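Local coordinates for nucleoside hydrolase, putative (PDB 3FZ0), which belongs to the nucleoside hydrolase family and carries a bound calcium ion, at residues W83-F96 against F245-T257. The protein carries 2 engineered substitutions. Numbering follows the deposited sequence.
Sequences WGGFGSDGFGDAGF and FIEKLFQRLEAFT
A glycine-rich loop near the calcium site, residues 83-96, with type I turns at Gly84-Gly87 and Gly87-Gly90, lies along helices 241-249 and 251-257 and is held to them by aromatic packing, a bridging water and one arginine. Phe86 drives its ring edge into the face of Phe250 in a T-shaped pair, CE2 standing over the ring centre with the planes at 75°. Beside it CD2 of Leu253 meets Phe86 CZ at 3.5 Å, while the other branch, CD1, touches Trp83 CH2. With CG turned anti to its own N (chi1 -177°), Leu249 sets CD1 squarely over the Phe91 ring in a CH-pi contact, 3.6 Å from the centroid. Further along, Phe96 and Phe245 form an offset stack, centroids 4.7 Å apart; Ala94 CB lies over the opposite face of Phe96. Where the two helices meet, a water donates to Phe86 O and Leu249 O and accepts from Arg252 N at 2.7 Å, so it bridges loop and helices. Arg252, bent at chi2 (-59°), gives a fairly straight bond from NE to Gly92 O, 2.9 Å, that reaches the oxygen from above the carbonyl plane; its NH2 adds a weak one to Asp93 O. The Asp93 carboxylate turns back to its own loop: OD2 takes Ser88 N, and OD1 takes Ser88 OG and Asp89 N from opposite faces. Asp89 OD1 in turn accepts from Phe91 N, an Asx turn, and from Asp93 N. Helix 17-27 packs on Phe86, Phe91 and Phe250, and helix 46-60 on Phe91, Phe96 and Phe245. The loop after strand 66-68 is thus seated on a helix pair of the nucleoside hydrolase fold.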
loop_
_atom_site.group_PDB
_atom_site.type_symbol
_atom_site.label_atom_id
_atom_site.label_comp_id
_atom_site.label_asym_id
_atom_site.label_seq_id
_atom_site.Cartn_x
_atom_site.Cartn_y
_atom_site.Cartn_z
ATOM N N TRP B 83 -2.680 25.319 1.566
ATOM C CA TRP B 83 -3.536 25.672 2.696
ATOM C C TRP B 83 -4.286 27.000 2.517
ATOM O O TRP B 83 -5.496 27.038 2.673
ATOM C CB TRP B 83 -2.664 25.738 3.946
ATOM C CG TRP B 83 -3.387 25.929 5.268
ATOM C CD1 TRP B 83 -4.562 25.320 5.684
ATOM C CD2 TRP B 83 -2.951 26.753 6.365
ATOM N NE1 TRP B 83 -4.877 25.744 6.961
ATOM C CE2 TRP B 83 -3.906 26.611 7.405
ATOM C CE3 TRP B 83 -1.847 27.606 6.565
ATOM C CZ2 TRP B 83 -3.799 27.297 8.619
ATOM C CZ3 TRP B 83 -1.738 28.288 7.770
ATOM C CH2 TRP B 83 -2.699 28.121 8.787
ATOM N N GLY B 84 -3.561 28.074 2.196
ATOM C CA GLY B 84 -4.149 29.403 2.081
ATOM C C GLY B 84 -4.447 30.163 3.389
ATOM O O GLY B 84 -5.106 31.200 3.365
ATOM N N GLY B 85 -3.974 29.651 4.528
ATOM C CA GLY B 85 -4.180 30.302 5.828
ATOM C C GLY B 85 -3.515 31.672 5.940
ATOM O O GLY B 85 -4.069 32.615 6.521
ATOM N N PHE B 86 -2.334 31.803 5.365
ATOM C CA PHE B 86 -1.653 33.074 5.358
ATOM C C PHE B 86 -2.062 33.970 4.213
ATOM O O PHE B 86 -1.543 35.062 4.100
ATOM C CB PHE B 86 -0.129 32.848 5.367
ATOM C CG PHE B 86 0.410 32.548 6.733
ATOM C CD1 PHE B 86 0.712 31.220 7.103
ATOM C CD2 PHE B 86 0.575 33.583 7.676
ATOM C CE1 PHE B 86 1.202 30.919 8.407
ATOM C CE2 PHE B 86 1.044 33.321 8.961
ATOM C CZ PHE B 86 1.361 31.978 9.333
ATOM N N GLY B 87 -2.982 33.508 3.367
ATOM C CA GLY B 87 -3.405 34.264 2.174
ATOM C C GLY B 87 -3.012 33.645 0.820
ATOM O O GLY B 87 -2.296 32.644 0.754
ATOM N N SER B 88 -3.464 34.251 -0.277
ATOM C CA SER B 88 -3.204 33.664 -1.591
ATOM C C SER B 88 -1.714 33.519 -1.958
ATOM O O SER B 88 -1.373 32.637 -2.741
ATOM C CB SER B 88 -3.995 34.378 -2.693
ATOM O OG SER B 88 -3.508 35.676 -2.948
ATOM N N ASP B 89 -0.847 34.360 -1.383
ATOM C CA ASP B 89 0.590 34.301 -1.645
ATOM C C ASP B 89 1.358 33.696 -0.472
ATOM O O ASP B 89 2.583 33.747 -0.438
ATOM C CB ASP B 89 1.159 35.684 -2.037
ATOM C CG ASP B 89 1.140 36.736 -0.874
ATOM O OD1 ASP B 89 0.676 36.450 0.265
ATOM O OD2 ASP B 89 1.598 37.884 -1.120
ATOM N N GLY B 90 0.620 33.151 0.499
ATOM C CA GLY B 90 1.177 32.649 1.766
ATOM C C GLY B 90 1.946 33.649 2.613
ATOM O O GLY B 90 2.753 33.243 3.469
ATOM N N PHE B 91 1.700 34.949 2.398
ATOM C CA PHE B 91 2.570 36.004 2.934
ATOM C C PHE B 91 1.808 37.298 3.300
ATOM O O PHE B 91 2.395 38.397 3.410
ATOM C CB PHE B 91 3.697 36.303 1.927
ATOM C CG PHE B 91 5.088 36.317 2.537
ATOM C CD1 PHE B 91 5.617 35.173 3.151
ATOM C CD2 PHE B 91 5.880 37.456 2.457
ATOM C CE1 PHE B 91 6.897 35.186 3.699
ATOM C CE2 PHE B 91 7.157 37.478 3.014
ATOM C CZ PHE B 91 7.669 36.340 3.635
ATOM N N GLY B 92 0.494 37.154 3.470
ATOM C CA GLY B 92 -0.379 38.209 3.904
ATOM C C GLY B 92 -1.195 38.914 2.853
ATOM O O GLY B 92 -2.027 39.715 3.220
ATOM N N ASP B 93 -1.001 38.616 1.563
ATOM C CA ASP B 93 -1.504 39.477 0.459
ATOM C C ASP B 93 -1.406 40.957 0.850
ATOM O O ASP B 93 -2.377 41.707 0.782
ATOM C CB ASP B 93 -2.936 39.086 -0.005
ATOM C CG ASP B 93 -3.071 37.575 -0.342
ATOM O OD1 ASP B 93 -2.191 37.011 -1.056
ATOM O OD2 ASP B 93 -4.064 36.938 0.106
ATOM N N ALA B 94 -0.217 41.369 1.267
ATOM C CA ALA B 94 -0.058 42.598 2.045
ATOM C C ALA B 94 0.375 43.818 1.271
ATOM O O ALA B 94 0.396 44.908 1.833
ATOM C CB ALA B 94 0.911 42.367 3.205
ATOM N N GLY B 95 0.719 43.638 -0.004
ATOM C CA GLY B 95 1.194 44.704 -0.862
ATOM C C GLY B 95 2.594 45.167 -0.513
ATOM O O GLY B 95 2.927 46.318 -0.734
ATOM N N PHE B 96 3.426 44.267 0.019
ATOM C CA PHE B 96 4.865 44.550 0.139
ATOM C C PHE B 96 5.467 44.958 -1.222
ATOM O O PHE B 96 5.099 44.399 -2.273
ATOM C CB PHE B 96 5.632 43.354 0.667
ATOM C CG PHE B 96 5.201 42.903 2.025
ATOM C CD1 PHE B 96 4.830 41.573 2.244
ATOM C CD2 PHE B 96 5.180 43.796 3.093
ATOM C CE1 PHE B 96 4.432 41.138 3.509
ATOM C CE2 PHE B 96 4.793 43.377 4.362
ATOM C CZ PHE B 96 4.412 42.042 4.578
ATOM N N PHE B 245 5.712 44.864 9.640
ATOM C CA PHE B 245 5.825 43.740 8.735
ATOM C C PHE B 245 5.117 42.494 9.284
ATOM O O PHE B 245 4.384 41.846 8.549
ATOM C CB PHE B 245 7.310 43.466 8.408
ATOM C CG PHE B 245 7.541 42.270 7.511
ATOM C CD1 PHE B 245 7.645 42.424 6.140
ATOM C CD2 PHE B 245 7.695 40.995 8.046
ATOM C CE1 PHE B 245 7.885 41.318 5.308
ATOM C CE2 PHE B 245 7.933 39.880 7.222
ATOM C CZ PHE B 245 8.030 40.038 5.867
ATOM N N ILE B 246 5.343 42.160 10.558
ATOM C CA ILE B 246 4.678 41.022 11.176
ATOM C C ILE B 246 3.166 41.226 11.179
ATOM O O ILE B 246 2.438 40.327 10.798
ATOM C CB ILE B 246 5.256 40.654 12.599
ATOM C CG1 ILE B 246 6.740 40.233 12.469
ATOM C CG2 ILE B 246 4.374 39.553 13.319
ATOM C CD1 ILE B 246 7.445 40.007 13.787
ATOM N N GLU B 247 2.691 42.415 11.527
ATOM C CA GLU B 247 1.238 42.671 11.463
ATOM C C GLU B 247 0.655 42.416 10.068
ATOM O O GLU B 247 -0.429 41.830 9.953
ATOM C CB GLU B 247 0.830 44.065 11.982
ATOM C CG GLU B 247 -0.647 44.195 12.240
ATOM C CD GLU B 247 -1.101 45.605 12.638
ATOM O OE1 GLU B 247 -2.246 45.729 13.091
ATOM O OE2 GLU B 247 -0.339 46.597 12.504
ATOM N N LYS B 248 1.367 42.840 9.028
ATOM C CA LYS B 248 0.888 42.668 7.661
ATOM C C LYS B 248 0.963 41.209 7.204
ATOM O O LYS B 248 0.080 40.718 6.500
ATOM C CB LYS B 248 1.677 43.563 6.703
ATOM C CG LYS B 248 1.272 45.043 6.693
ATOM C CD LYS B 248 2.245 45.781 5.795
ATOM C CE LYS B 248 2.085 47.256 5.848
ATOM N NZ LYS B 248 3.090 47.854 4.943
ATOM N N LEU B 249 2.033 40.527 7.609
ATOM C CA LEU B 249 2.256 39.123 7.269
ATOM C C LEU B 249 1.184 38.182 7.806
ATOM O O LEU B 249 0.814 37.231 7.134
ATOM C CB LEU B 249 3.597 38.697 7.818
ATOM C CG LEU B 249 4.079 37.305 7.526
ATOM C CD1 LEU B 249 4.446 37.120 6.038
ATOM C CD2 LEU B 249 5.257 37.062 8.436
ATOM N N PHE B 250 0.672 38.480 9.002
ATOM C CA PHE B 250 -0.257 37.606 9.726
ATOM C C PHE B 250 -1.718 38.043 9.588
ATOM O O PHE B 250 -2.602 37.420 10.164
ATOM C CB PHE B 250 0.131 37.534 11.225
ATOM C CG PHE B 250 1.060 36.402 11.568
ATOM C CD1 PHE B 250 2.279 36.261 10.924
ATOM C CD2 PHE B 250 0.691 35.464 12.539
ATOM C CE1 PHE B 250 3.130 35.213 11.227
ATOM C CE2 PHE B 250 1.525 34.385 12.853
ATOM C CZ PHE B 250 2.769 34.264 12.192
ATOM N N GLN B 251 -1.975 39.110 8.834
ATOM C CA GLN B 251 -3.330 39.708 8.805
ATOM C C GLN B 251 -4.424 38.753 8.314
ATOM O O GLN B 251 -5.535 38.750 8.851
ATOM C CB GLN B 251 -3.374 41.059 8.057
ATOM C CG GLN B 251 -3.138 41.008 6.539
ATOM C CD GLN B 251 -3.067 42.394 5.894
ATOM O OE1 GLN B 251 -2.037 42.800 5.357
ATOM N NE2 GLN B 251 -4.167 43.127 5.957
ATOM N N ARG B 252 -4.102 37.919 7.321
ATOM C CA ARG B 252 -5.075 36.954 6.794
ATOM C C ARG B 252 -5.267 35.822 7.792
ATOM O O ARG B 252 -6.389 35.562 8.210
ATOM C CB ARG B 252 -4.653 36.421 5.409
ATOM C CG ARG B 252 -4.246 37.509 4.414
ATOM C CD ARG B 252 -5.388 38.516 4.174
ATOM N NE ARG B 252 -4.868 39.730 3.565
ATOM C CZ ARG B 252 -5.606 40.669 2.975
ATOM N NH1 ARG B 252 -6.921 40.533 2.888
ATOM N NH2 ARG B 252 -5.025 41.745 2.456
ATOM N N LEU B 253 -4.167 35.175 8.187
ATOM C CA LEU B 253 -4.194 34.161 9.233
ATOM C C LEU B 253 -5.027 34.647 10.412
ATOM O O LEU B 253 -5.921 33.931 10.879
ATOM C CB LEU B 253 -2.788 33.814 9.727
ATOM C CG LEU B 253 -2.793 32.652 10.728
ATOM C CD1 LEU B 253 -3.245 31.387 10.016
ATOM C CD2 LEU B 253 -1.438 32.397 11.391
ATOM N N GLU B 254 -4.746 35.865 10.880
ATOM C CA GLU B 254 -5.511 36.455 11.979
ATOM C C GLU B 254 -7.035 36.506 11.680
ATOM O O GLU B 254 -7.848 36.118 12.522
ATOM C CB GLU B 254 -4.963 37.835 12.368
ATOM C CG GLU B 254 -5.471 38.331 13.719
ATOM C CD GLU B 254 -5.140 39.798 13.998
ATOM O OE1 GLU B 254 -5.284 40.227 15.163
ATOM O OE2 GLU B 254 -4.754 40.528 13.061
ATOM N N ALA B 255 -7.421 36.951 10.488
ATOM C CA ALA B 255 -8.858 37.029 10.155
ATOM C C ALA B 255 -9.491 35.651 10.008
ATOM O O ALA B 255 -10.653 35.467 10.288
ATOM C CB ALA B 255 -9.093 37.868 8.897
ATOM N N PHE B 256 -8.706 34.675 9.594
ATOM C CA PHE B 256 -9.230 33.345 9.356
ATOM C C PHE B 256 -9.409 32.572 10.655
ATOM O O PHE B 256 -10.383 31.826 10.792
ATOM C CB PHE B 256 -8.310 32.544 8.410
ATOM C CG PHE B 256 -8.413 32.944 6.946
ATOM C CD1 PHE B 256 -7.252 33.046 6.153
ATOM C CD2 PHE B 256 -9.669 33.197 6.355
ATOM C CE1 PHE B 256 -7.329 33.400 4.795
ATOM C CE2 PHE B 256 -9.773 33.566 4.987
ATOM C CZ PHE B 256 -8.592 33.660 4.203
ATOM N N THR B 257 -8.484 32.728 11.605
ATOM C CA THR B 257 -8.453 31.835 12.764
ATOM C C THR B 257 -8.785 32.532 14.077
ATOM O O THR B 257 -9.337 31.926 14.989
ATOM C CB THR B 257 -7.135 31.058 12.887
ATOM O OG1 THR B 257 -6.067 31.965 13.153
ATOM C CG2 THR B 257 -6.845 30.298 11.591
HETATM O O HOH W 1 -1.863 36.582 6.599
#